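PDB 4OVY: haloacid dehalogenase domain protein hydrolase from Planctomyces limnophilus, which probably acts as a metal-dependent hydrolase, perhaps a phosphatase, of the haloacid dehalogenase superfamily and binds calcium. Local coordinates for residues W7-A11 with A12-I16; V139-P142 with M143-L147; V291-M294 with Q295-W298. All coordinates share one frame; numbering follows the deposited sequence. Where two conformers were deposited one is given.

Interaction 1: residues W7-A11 with A12-I16; sequences WNDSA and ARRAI. With EDO (1,2-ethanediol), chain G.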
ATOM      1  N   TRP A   7       4.460  -4.567 -30.913  1.00 22.43           N
ATOM      2  CA  TRP A   7       5.905  -4.466 -30.748  1.00 22.04           C
ATOM      3  C   TRP A   7       6.626  -5.147 -31.903  1.00 22.87           C
ATOM      4  O   TRP A   7       6.425  -6.337 -32.137  1.00 25.36           O
ATOM      5  CB  TRP A   7       6.351  -5.132 -29.443  1.00 22.41           C
ATOM      6  CG  TRP A   7       5.819  -4.499 -28.179  1.00 21.81           C
ATOM      7  CD1 TRP A   7       4.517  -4.444 -27.766  1.00 21.83           C
ATOM      8  CD2 TRP A   7       6.589  -3.860 -27.155  1.00 20.77           C
ATOM      9  NE1 TRP A   7       4.429  -3.808 -26.551  1.00 20.71           N
ATOM     10  CE2 TRP A   7       5.685  -3.439 -26.151  1.00 20.60           C
ATOM     11  CE3 TRP A   7       7.954  -3.604 -26.984  1.00 19.36           C
ATOM     12  CZ2 TRP A   7       6.103  -2.770 -24.998  1.00 20.87           C
ATOM     13  CZ3 TRP A   7       8.370  -2.943 -25.830  1.00 21.11           C
ATOM     14  CH2 TRP A   7       7.447  -2.534 -24.855  1.00 20.32           C
ATOM     15  N   ASN A   8       7.469  -4.388 -32.606  1.00 24.74           N
ATOM     16  CA  ASN A   8       8.377  -4.930 -33.624  1.00 26.27           C
ATOM     17  C   ASN A   8       9.455  -5.778 -32.964  1.00 24.43           C
ATOM     18  O   ASN A   8       9.640  -5.716 -31.748  1.00 23.97           O
ATOM     19  CB  ASN A   8       9.101  -3.797 -34.371  1.00 27.38           C
ATOM     20  CG  ASN A   8       8.183  -2.983 -35.249  1.00 30.93           C
ATOM     21  OD1 ASN A   8       7.269  -3.513 -35.886  1.00 39.43           O
ATOM     22  ND2 ASN A   8       8.435  -1.685 -35.306  1.00 32.82           N
ATOM     23  N   ASP A   9      10.197  -6.539 -33.767  1.00 23.40           N
ATOM     24  CA  ASP A   9      11.374  -7.207 -33.250  1.00 25.28           C
ATOM     25  C   ASP A   9      12.357  -6.111 -32.839  1.00 24.15           C
ATOM     26  O   ASP A   9      12.613  -5.191 -33.602  1.00 23.64           O
ATOM     27  CB  ASP A   9      12.000  -8.138 -34.288  1.00 29.46           C
ATOM     28  CG  ASP A   9      13.132  -8.986 -33.711  1.00 31.62           C
ATOM     29  OD1 ASP A   9      13.222  -9.165 -32.471  1.00 32.50           O
ATOM     30  OD2 ASP A   9      13.947  -9.475 -34.507  1.00 33.98           O
ATOM     31  N   SER A  10      12.864  -6.205 -31.617  1.00 23.86           N
ATOM     32  CA  SER A  10      13.751  -5.203 -31.057  1.00 24.11           C
ATOM     33  C   SER A  10      14.450  -5.782 -29.839  1.00 22.82           C
ATOM     34  O   SER A  10      14.040  -6.816 -29.327  1.00 24.22           O
ATOM     35  CB  SER A  10      12.951  -3.964 -30.635  1.00 23.86           C
ATOM     36  OG  SER A  10      12.151  -4.223 -29.488  1.00 21.53           O
ATOM     37  N   ALA A  11      15.489  -5.107 -29.353  1.00 23.45           N
ATOM     38  CA  ALA A  11      16.118  -5.528 -28.104  1.00 22.48           C
ATOM     39  C   ALA A  11      15.089  -5.632 -26.983  1.00 21.62           C
ATOM     40  O   ALA A  11      15.117  -6.584 -26.201  1.00 22.45           O
ATOM     41  CB  ALA A  11      17.240  -4.577 -27.708  1.00 27.12           C
ATOM     42  N   ALA A  12      14.180  -4.658 -26.913  1.00 21.35           N
ATOM     43  CA  ALA A  12      13.193  -4.618 -25.837  1.00 21.26           C
ATOM     44  C   ALA A  12      12.189  -5.778 -25.902  1.00 20.07           C
ATOM     45  O   ALA A  12      11.910  -6.409 -24.885  1.00 21.07           O
ATOM     46  CB  ALA A  12      12.467  -3.278 -25.817  1.00 20.99           C
ATOM     47  N   ARG A  13      11.657  -6.065 -27.086  0.50 21.02           N
ATOM     48  CA  ARG A  13      10.701  -7.164 -27.220  0.50 20.40           C
ATOM     49  C   ARG A  13      11.372  -8.499 -26.921  0.50 20.29           C
ATOM     50  O   ARG A  13      10.783  -9.355 -26.261  0.50 21.51           O
ATOM     51  CB  ARG A  13      10.054  -7.194 -28.607  0.50 20.22           C
ATOM     52  CG  ARG A  13       8.761  -8.005 -28.627  0.50 20.05           C
ATOM     53  CD  ARG A  13       8.195  -8.168 -30.027  0.50 20.76           C
ATOM     54  NE  ARG A  13       9.017  -9.038 -30.876  0.50 23.01           N
ATOM     55  CZ  ARG A  13       8.742  -9.306 -32.149  0.50 24.13           C
ATOM     56  NH1 ARG A  13       7.675  -8.765 -32.720  0.50 24.95           N
ATOM     57  NH2 ARG A  13       9.530 -10.108 -32.854  0.50 24.99           N
ATOM     58  N   ARG A  14      12.606  -8.673 -27.393  1.00 20.63           N
ATOM     59  CA  ARG A  14      13.361  -9.901 -27.121  1.00 21.67           C
ATOM     60  C   ARG A  14      13.602 -10.085 -25.629  1.00 21.72           C
ATOM     61  O   ARG A  14      13.393 -11.172 -25.091  1.00 22.21           O
ATOM     62  CB  ARG A  14      14.689  -9.918 -27.880  1.00 23.27           C
ATOM     63  CG  ARG A  14      14.519 -10.075 -29.382  1.00 26.89           C
ATOM     64  CD  ARG A  14      15.831 -10.363 -30.090  1.00 29.35           C
ATOM     65  NE  ARG A  14      16.739  -9.221 -30.098  1.00 28.32           N
ATOM     66  CZ  ARG A  14      16.699  -8.205 -30.960  1.00 28.81           C
ATOM     67  NH1 ARG A  14      15.778  -8.144 -31.919  1.00 28.98           N
ATOM     68  NH2 ARG A  14      17.600  -7.233 -30.860  1.00 28.79           N
ATOM     69  N   ALA A  15      14.026  -9.014 -24.964  1.00 22.42           N
ATOM     70  CA  ALA A  15      14.296  -9.049 -23.528  1.00 23.05           C
ATOM     71  C   ALA A  15      13.047  -9.352 -22.708  1.00 20.88           C
ATOM     72  O   ALA A  15      13.104 -10.138 -21.765  1.00 21.82           O
ATOM     73  CB  ALA A  15      14.902  -7.730 -23.073  1.00 23.84           C
ATOM     74  N   ILE A  16      11.926  -8.726 -23.059  1.00 22.08           N
ATOM     75  CA  ILE A  16      10.685  -8.920 -22.324  1.00 20.82           C
ATOM     76  C   ILE A  16      10.212 -10.365 -22.445  1.00 20.72           C
ATOM     77  O   ILE A  16       9.945 -11.013 -21.435  1.00 19.71           O
ATOM     78  CB  ILE A  16       9.577  -7.954 -22.788  1.00 22.04           C
ATOM     79  CG1 ILE A  16       9.924  -6.527 -22.357  1.00 22.24           C
ATOM     80  CG2 ILE A  16       8.229  -8.364 -22.205  1.00 22.65           C
ATOM     81  CD1 ILE A  16       9.105  -5.464 -23.051  1.00 23.13           C
TER
HETATM   82  C1  EDO G 406       7.566   2.217 -36.999  1.00 50.45           C
HETATM   83  O1  EDO G 406       8.664   1.372 -36.645  1.00 55.55           O
HETATM   84  C2  EDO G 406       6.345   1.376 -37.361  1.00 46.40           C
HETATM   85  O2  EDO G 406       6.605  -0.014 -37.130  1.00 41.23           O
HETATM   86  O   HOH W   1      11.455 -10.251 -30.674  1.00 38.08           O
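A12 touches the W7 indole with its methyl group. CB meets the edge of the six-membered ring, near its plane. R13 does most of the work. Its CG stands anti to the backbone N (chi1 -161°), which lays the chain alongside W7, and CD rests 3.6 Å from W7 CB. A bend at chi3 then turns the guanidinium back over the loop. D9 N sits above the centre of one of its faces. R13 NH1 donates to W7 O at 2.8 Å. R13 NE donates to a water, and that water donates to D9 OD1. The same D9 oxygen lies 3.8 Å from R13 NH2, well out of the guanidinium plane, so that long salt bridge is one of charge alone. R13 N gives a nearly straight bond of 3.1 Å to S10 OG.

R14 binds D9 more directly. NH1 reaches OD1 at 2.8 Å; this oxygen lies near the guanidinium plane but is met from above the carboxylate plane. S10 O lies over the face of the same guanidinium and takes R14 N at 3.0 Å. R14 NH1 also bonds a citrate, probably from the crystallisation liquor. A15 N bonds A11 O in the ordinary helical way. I16 sets CD1 3.8 Å from W7 CH2, its chain crossing the indole at about a right angle.

S10 thus N-caps helix 11-24, with a D9-R13-R14 salt-bridge network beside it.

Interaction 2: residues V139-P142 with M143-L147; sequences VYQP and MLELL. With EDO (1,2-ethanediol), chain F.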
ATOM      1  N   VAL A 139      -2.815   7.114 -24.002  1.00 22.37           N
ATOM      2  CA  VAL A 139      -2.045   6.049 -23.381  1.00 22.15           C
ATOM      3  C   VAL A 139      -1.390   5.247 -24.498  1.00 20.75           C
ATOM      4  O   VAL A 139      -1.838   5.295 -25.652  1.00 21.16           O
ATOM      5  CB  VAL A 139      -2.920   5.141 -22.489  1.00 22.89           C
ATOM      6  CG1 VAL A 139      -3.510   5.939 -21.328  1.00 22.49           C
ATOM      7  CG2 VAL A 139      -4.032   4.467 -23.286  1.00 23.22           C
ATOM      8  N   TYR A 140      -0.324   4.528 -24.162  1.00 19.99           N
ATOM      9  CA  TYR A 140       0.448   3.792 -25.157  1.00 19.71           C
ATOM     10  C   TYR A 140      -0.078   2.375 -25.333  1.00 20.26           C
ATOM     11  O   TYR A 140      -0.010   1.555 -24.419  1.00 19.02           O
ATOM     12  CB  TYR A 140       1.927   3.770 -24.783  1.00 20.90           C
ATOM     13  CG  TYR A 140       2.523   5.145 -24.559  1.00 20.44           C
ATOM     14  CD1 TYR A 140       2.185   6.224 -25.376  1.00 20.72           C
ATOM     15  CD2 TYR A 140       3.429   5.364 -23.531  1.00 18.75           C
ATOM     16  CE1 TYR A 140       2.735   7.474 -25.174  1.00 20.64           C
ATOM     17  CE2 TYR A 140       3.987   6.613 -23.323  1.00 18.86           C
ATOM     18  CZ  TYR A 140       3.636   7.664 -24.137  1.00 19.88           C
ATOM     19  OH  TYR A 140       4.183   8.909 -23.924  1.00 18.22           O
ATOM     20  N   GLN A 141      -0.603   2.103 -26.523  1.00 20.77           N
ATOM     21  CA  GLN A 141      -1.173   0.809 -26.850  1.00 21.09           C
ATOM     22  C   GLN A 141      -0.174  -0.337 -26.627  1.00 20.17           C
ATOM     23  O   GLN A 141      -0.553  -1.381 -26.090  1.00 22.13           O
ATOM     24  CB  GLN A 141      -1.700   0.817 -28.294  1.00 22.50           C
ATOM     25  CG  GLN A 141      -2.150  -0.533 -28.826  1.00 22.61           C
ATOM     26  CD  GLN A 141      -3.352  -1.105 -28.090  1.00 24.29           C
ATOM     27  OE1 GLN A 141      -4.226  -0.372 -27.620  1.00 24.90           O
ATOM     28  NE2 GLN A 141      -3.411  -2.424 -28.007  1.00 25.07           N
ATOM     29  N   PRO A 142       1.105  -0.149 -27.016  1.00 19.25           N
ATOM     30  CA  PRO A 142       2.069  -1.211 -26.726  1.00 19.57           C
ATOM     31  C   PRO A 142       2.242  -1.491 -25.230  1.00 18.07           C
ATOM     32  O   PRO A 142       2.493  -2.633 -24.842  1.00 17.57           O
ATOM     33  CB  PRO A 142       3.370  -0.687 -27.349  1.00 20.50           C
ATOM     34  CG  PRO A 142       2.919   0.246 -28.416  1.00 20.86           C
ATOM     35  CD  PRO A 142       1.699   0.906 -27.848  1.00 19.50           C
HETATM   36  N   MSE A 143       2.085  -0.475 -24.389  1.00 17.53           N
HETATM   37  CA  MSE A 143       2.199  -0.677 -22.946  1.00 19.03           C
HETATM   38  C   MSE A 143       0.954  -1.334 -22.405  1.00 19.42           C
HETATM   39  O   MSE A 143       1.032  -2.116 -21.468  1.00 19.89           O
HETATM   40  CB  MSE A 143       2.505   0.636 -22.215  1.00 17.92           C
HETATM   41  CG  MSE A 143       3.828   1.244 -22.679  1.00 20.26           C
HETATM   42 SE   MSE A 143       5.379   0.094 -22.245  1.00 23.65          SE
HETATM   43  CE  MSE A 143       5.378   0.428 -20.306  1.00 21.35           C
ATOM     44  N   LEU A 144      -0.208  -1.041 -22.979  1.00 19.03           N
ATOM     45  CA  LEU A 144      -1.426  -1.768 -22.602  1.00 20.39           C
ATOM     46  C   LEU A 144      -1.269  -3.267 -22.885  1.00 20.56           C
ATOM     47  O   LEU A 144      -1.677  -4.113 -22.088  1.00 21.15           O
ATOM     48  CB  LEU A 144      -2.640  -1.236 -23.349  1.00 20.98           C
ATOM     49  CG  LEU A 144      -3.034   0.228 -23.143  1.00 22.14           C
ATOM     50  CD1 LEU A 144      -4.331   0.497 -23.897  1.00 22.92           C
ATOM     51  CD2 LEU A 144      -3.170   0.564 -21.668  1.00 21.84           C
ATOM     52  N   GLU A 145      -0.678  -3.583 -24.029  1.00 20.39           N
ATOM     53  CA  GLU A 145      -0.370  -4.971 -24.377  1.00 22.07           C
ATOM     54  C   GLU A 145       0.605  -5.599 -23.383  1.00 21.18           C
ATOM     55  O   GLU A 145       0.417  -6.738 -22.961  1.00 21.19           O
ATOM     56  CB  GLU A 145       0.188  -5.057 -25.797  1.00 22.85           C
ATOM     57  CG  GLU A 145      -0.849  -4.731 -26.855  1.00 22.33           C
ATOM     58  CD  GLU A 145      -0.263  -4.545 -28.236  1.00 24.10           C
ATOM     59  OE1 GLU A 145       0.930  -4.882 -28.443  1.00 24.26           O
ATOM     60  OE2 GLU A 145      -1.009  -4.064 -29.119  1.00 23.35           O
ATOM     61  N   LEU A 146       1.635  -4.848 -23.005  1.00 21.63           N
ATOM     62  CA  LEU A 146       2.625  -5.340 -22.049  1.00 19.91           C
ATOM     63  C   LEU A 146       1.993  -5.621 -20.693  1.00 18.73           C
ATOM     64  O   LEU A 146       2.237  -6.667 -20.103  1.00 18.14           O
ATOM     65  CB  LEU A 146       3.788  -4.350 -21.915  1.00 18.94           C
ATOM     66  CG  LEU A 146       4.865  -4.708 -20.890  1.00 20.02           C
ATOM     67  CD1 LEU A 146       5.471  -6.085 -21.166  1.00 20.34           C
ATOM     68  CD2 LEU A 146       5.941  -3.640 -20.914  1.00 19.37           C
ATOM     69  N   LEU A 147       1.169  -4.695 -20.207  1.00 19.13           N
ATOM     70  CA  LEU A 147       0.441  -4.904 -18.949  1.00 19.37           C
ATOM     71  C   LEU A 147      -0.403  -6.193 -18.969  1.00 18.53           C
ATOM     72  O   LEU A 147      -0.346  -6.989 -18.032  1.00 19.30           O
ATOM     73  CB  LEU A 147      -0.455  -3.704 -18.643  1.00 20.78           C
ATOM     74  CG  LEU A 147       0.262  -2.426 -18.202  1.00 20.89           C
ATOM     75  CD1 LEU A 147      -0.701  -1.254 -18.284  1.00 19.59           C
ATOM     76  CD2 LEU A 147       0.836  -2.564 -16.798  1.00 21.17           C
TER
HETATM   77  C1  EDO F 405      -5.137  -4.964 -24.035  1.00 53.79           C
HETATM   78  O1  EDO F 405      -4.492  -6.113 -24.588  1.00 53.89           O
HETATM   79  C2  EDO F 405      -4.930  -3.783 -24.969  1.00 49.92           C
HETATM   80  O2  EDO F 405      -5.435  -4.109 -26.271  1.00 42.69           O
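Q141 and E145 join their side chains one helical turn apart. Q141 NE2 donates to E145 OE2 at 3.1 Å, with an N-H...O angle of 175°. The oxygen lies in the amide plane of Q141 and is met on its anti side, a little out of the carboxylate plane. The amide and carboxylate planes are turned 66° against each other. The Q141 chain first swings away from its own N (chi1 172°), and a bend at chi2 then brings the amide back along the helix toward E145. NE2 has a second acceptor, O2 of an ethanediol, at 3.2 Å. E145 OE2 also takes a bond from S6 OG, so two donors hold this oxygen.

This is the first turn of helix 141-152 in the haloacid dehalogenase-like domain. Y140 is the N-cap residue. Its carbonyl O accepts from L144 N at 3.0 Å and weakly from M143 N. Q141 O takes E145 N, and P142 O takes L146 N at 3.0 Å. P142 O also accepts from the indole NE1 of W7, which gives this carbonyl two donors. The proline has no N-H to offer, and at this place in the first turn none is needed. Further backbone bonds join Y140 with L47 and Q141 with I301. The Y140 hydroxyl points away from the helix and bonds E265.

V139 CG2 meets L144 CD1 at 4.0 Å, and Y176 of helix 172-176 touches both side chains. Selenomethionine M143 brings CG to 3.8 Å from Y140 CB, at the edge of the tyrosine ring. Beyond this, M143 packs on F41 of strand 38-41.

Interaction 3: residues V291-M294 with Q295-W298; sequences VIDM and QRDW. With EDO (1,2-ethanediol), chain G.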
ATOM      1  N   VAL A 291      16.610  -0.116 -23.540  1.00 20.88           N
ATOM      2  CA  VAL A 291      15.962   1.095 -24.003  1.00 21.57           C
ATOM      3  C   VAL A 291      14.974   0.769 -25.123  1.00 22.25           C
ATOM      4  O   VAL A 291      15.329   0.132 -26.112  1.00 22.46           O
ATOM      5  CB  VAL A 291      16.997   2.123 -24.490  1.00 22.44           C
ATOM      6  CG1 VAL A 291      16.307   3.389 -24.986  1.00 22.42           C
ATOM      7  CG2 VAL A 291      17.975   2.442 -23.360  1.00 23.64           C
ATOM      8  N   ILE A 292      13.737   1.220 -24.946  1.00 19.46           N
ATOM      9  CA  ILE A 292      12.701   1.125 -25.963  1.00 20.35           C
ATOM     10  C   ILE A 292      12.756   2.378 -26.842  1.00 21.71           C
ATOM     11  O   ILE A 292      12.538   3.495 -26.359  1.00 21.63           O
ATOM     12  CB  ILE A 292      11.311   1.020 -25.308  1.00 22.11           C
ATOM     13  CG1 ILE A 292      11.226  -0.211 -24.403  1.00 23.80           C
ATOM     14  CG2 ILE A 292      10.210   0.993 -26.357  1.00 25.06           C
ATOM     15  CD1 ILE A 292      10.170  -0.096 -23.324  1.00 25.05           C
ATOM     16  N   ASP A 293      13.060   2.186 -28.127  1.00 22.77           N
ATOM     17  CA  ASP A 293      13.055   3.265 -29.123  1.00 23.03           C
ATOM     18  C   ASP A 293      11.640   3.370 -29.696  1.00 22.69           C
ATOM     19  O   ASP A 293      11.249   2.554 -30.529  1.00 22.29           O
ATOM     20  CB  ASP A 293      14.072   2.930 -30.221  1.00 25.54           C
ATOM     21  CG  ASP A 293      14.217   4.024 -31.275  1.00 25.01           C
ATOM     22  OD1 ASP A 293      13.265   4.778 -31.547  1.00 27.11           O
ATOM     23  OD2 ASP A 293      15.311   4.104 -31.865  1.00 32.12           O
HETATM   24  N   MSE A 294      10.873   4.372 -29.254  1.00 21.12           N
HETATM   25  CA  MSE A 294       9.459   4.479 -29.646  1.00 21.31           C
HETATM   26  C   MSE A 294       9.275   4.550 -31.158  1.00 21.72           C
HETATM   27  O   MSE A 294       8.384   3.896 -31.715  1.00 22.34           O
HETATM   28  CB  MSE A 294       8.792   5.684 -28.958  1.00 21.66           C
HETATM   29  CG  MSE A 294       8.548   5.433 -27.467  1.00 21.23           C
HETATM   30 SE   MSE A 294       7.581   6.919 -26.599  0.75 22.97          SE
HETATM   31  CE  MSE A 294       6.128   6.959 -27.912  1.00 16.16           C
ATOM     32  N   GLN A 295      10.112   5.333 -31.829  1.00 21.25           N
ATOM     33  CA  GLN A 295      10.040   5.510 -33.280  1.00 21.95           C
ATOM     34  C   GLN A 295      10.185   4.187 -34.025  1.00 22.93           C
ATOM     35  O   GLN A 295       9.445   3.920 -34.965  1.00 25.66           O
ATOM     36  CB  GLN A 295      11.137   6.473 -33.751  1.00 22.76           C
ATOM     37  CG  GLN A 295      11.126   6.776 -35.248  1.00 26.04           C
ATOM     38  CD  GLN A 295      12.359   7.535 -35.708  1.00 30.12           C
ATOM     39  OE1 GLN A 295      13.463   7.310 -35.218  1.00 33.36           O
ATOM     40  NE2 GLN A 295      12.177   8.433 -36.666  1.00 35.12           N
ATOM     41  N   ARG A 296      11.130   3.362 -33.595  1.00 22.40           N
ATOM     42  CA  ARG A 296      11.474   2.141 -34.319  1.00 23.16           C
ATOM     43  C   ARG A 296      10.797   0.879 -33.789  1.00 23.83           C
ATOM     44  O   ARG A 296      10.561  -0.053 -34.559  1.00 27.64           O
ATOM     45  CB  ARG A 296      12.988   1.950 -34.318  1.00 25.36           C
ATOM     46  CG  ARG A 296      13.720   3.026 -35.102  1.00 27.20           C
ATOM     47  CD  ARG A 296      15.194   2.696 -35.280  1.00 30.65           C
ATOM     48  NE  ARG A 296      15.410   1.536 -36.145  1.00 32.49           N
ATOM     49  CZ  ARG A 296      15.394   1.552 -37.479  1.00 33.21           C
ATOM     50  NH1 ARG A 296      15.618   0.423 -38.151  1.00 33.21           N
ATOM     51  NH2 ARG A 296      15.167   2.676 -38.155  1.00 32.14           N
ATOM     52  N   ASP A 297      10.478   0.847 -32.493  1.00 21.01           N
ATOM     53  CA  ASP A 297      10.086  -0.408 -31.827  1.00 22.08           C
ATOM     54  C   ASP A 297       8.582  -0.634 -31.719  1.00 19.80           C
ATOM     55  O   ASP A 297       8.156  -1.751 -31.436  1.00 21.08           O
ATOM     56  CB  ASP A 297      10.701  -0.497 -30.422  1.00 22.96           C
ATOM     57  CG  ASP A 297      12.232  -0.497 -30.440  1.00 25.14           C
ATOM     58  OD1 ASP A 297      12.838  -0.612 -31.531  1.00 25.37           O
ATOM     59  OD2 ASP A 297      12.828  -0.386 -29.350  1.00 23.98           O
ATOM     60  N   TRP A 298       7.789   0.416 -31.920  1.00 20.36           N
ATOM     61  CA  TRP A 298       6.343   0.349 -31.722  1.00 20.13           C
ATOM     62  C   TRP A 298       5.596   0.593 -33.033  1.00 21.25           C
ATOM     63  O   TRP A 298       5.794   1.623 -33.687  1.00 21.86           O
ATOM     64  CB  TRP A 298       5.902   1.378 -30.662  1.00 20.58           C
ATOM     65  CG  TRP A 298       6.251   1.007 -29.241  1.00 20.08           C
ATOM     66  CD1 TRP A 298       6.823  -0.160 -28.804  1.00 20.40           C
ATOM     67  CD2 TRP A 298       5.989   1.782 -28.064  1.00 19.94           C
ATOM     68  NE1 TRP A 298       6.954  -0.145 -27.445  1.00 19.42           N
ATOM     69  CE2 TRP A 298       6.446   1.030 -26.959  1.00 19.92           C
ATOM     70  CE3 TRP A 298       5.410   3.032 -27.835  1.00 22.16           C
ATOM     71  CZ2 TRP A 298       6.353   1.493 -25.644  1.00 19.73           C
ATOM     72  CZ3 TRP A 298       5.318   3.496 -26.521  1.00 20.41           C
ATOM     73  CH2 TRP A 298       5.788   2.727 -25.447  1.00 20.57           C
TER
HETATM   74  C1  EDO G 406       7.566   2.217 -36.999  1.00 50.45           C
HETATM   75  O1  EDO G 406       8.664   1.372 -36.645  1.00 55.55           O
HETATM   76  C2  EDO G 406       6.345   1.376 -37.361  1.00 46.40           C
HETATM   77  O2  EDO G 406       6.605  -0.014 -37.130  1.00 41.23           O
HETATM   78  O   HOH W   2      14.613  -1.911 -28.117  1.00 23.94           O
HETATM   79  O   HOH W   3      15.293   6.228 -33.631  1.00 28.19           O
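The indole of W298 takes M294 on one face. M294 CG lies over the six-membered ring, 4.2 Å from its centroid and 25° off the normal, a CH-pi contact. The selenium of this selenomethionine stands obliquely at 5.0 Å from the same centroid, a Met-aromatic contact. A bend at chi3 (52°) folds CE back to W298 CZ3 at 3.8 Å. I292 CG2 approaches obliquely from the same side, near the rim, 3.6 Å from W298 NE1. P142 and M143 of helix 141-152 lie on the opposite side. The NE1 edge of W298 points at the face of W7.

The two aspartates are coupled through the backbone. D293 N donates to D297 OD2 at 2.9 Å, from above the carboxylate plane. D297 N returns a bond of 2.7 Å to D293 O. A water that donates to both V291 O and D297 OD2 gives this buried carboxylate oxygen a second donor.

D293 is the N-cap. Its carboxylate turns to the start of the helix. R296 N donates to OD1 at 3.3 Å, again from above the carboxylate plane. T260 OG1 is also bonded to OD1. A second water donates to D293 OD2 and Q295 OE1. With an alanine here, R296 N is likely to lose its side-chain cap and keep only its weak bond to D293 O, and T260 OG1 to lose one of its partners.

The arrangement is a strand-to-helix junction with an aspartate N-cap, where strand 290-293 leaves the parallel part of the sheet and passes straight into the short helix 294-297.

In the fold
The three contacts follow one another along the chain. None nests in or crosses another, and each spans a local turn. Interaction 1 starts helix 11-24 near the N terminus. Interaction 2 starts helix 141-152, and interaction 3 joins strand 290-293 to helix 294-297 near the C terminus. In space they meet. I16 CG2 packs 3.7 Å from L146 CD1, which links interactions 1 and 2. N8 N lies 3.0 Å from D297 O, a probable hydrogen bond between interactions 1 and 3. Y140 packs on W298, which joins interactions 2 and 3. Together they bring helix 11-24, helix 141-152 and the end of strand 290-293 together, on one side of the chain's centre.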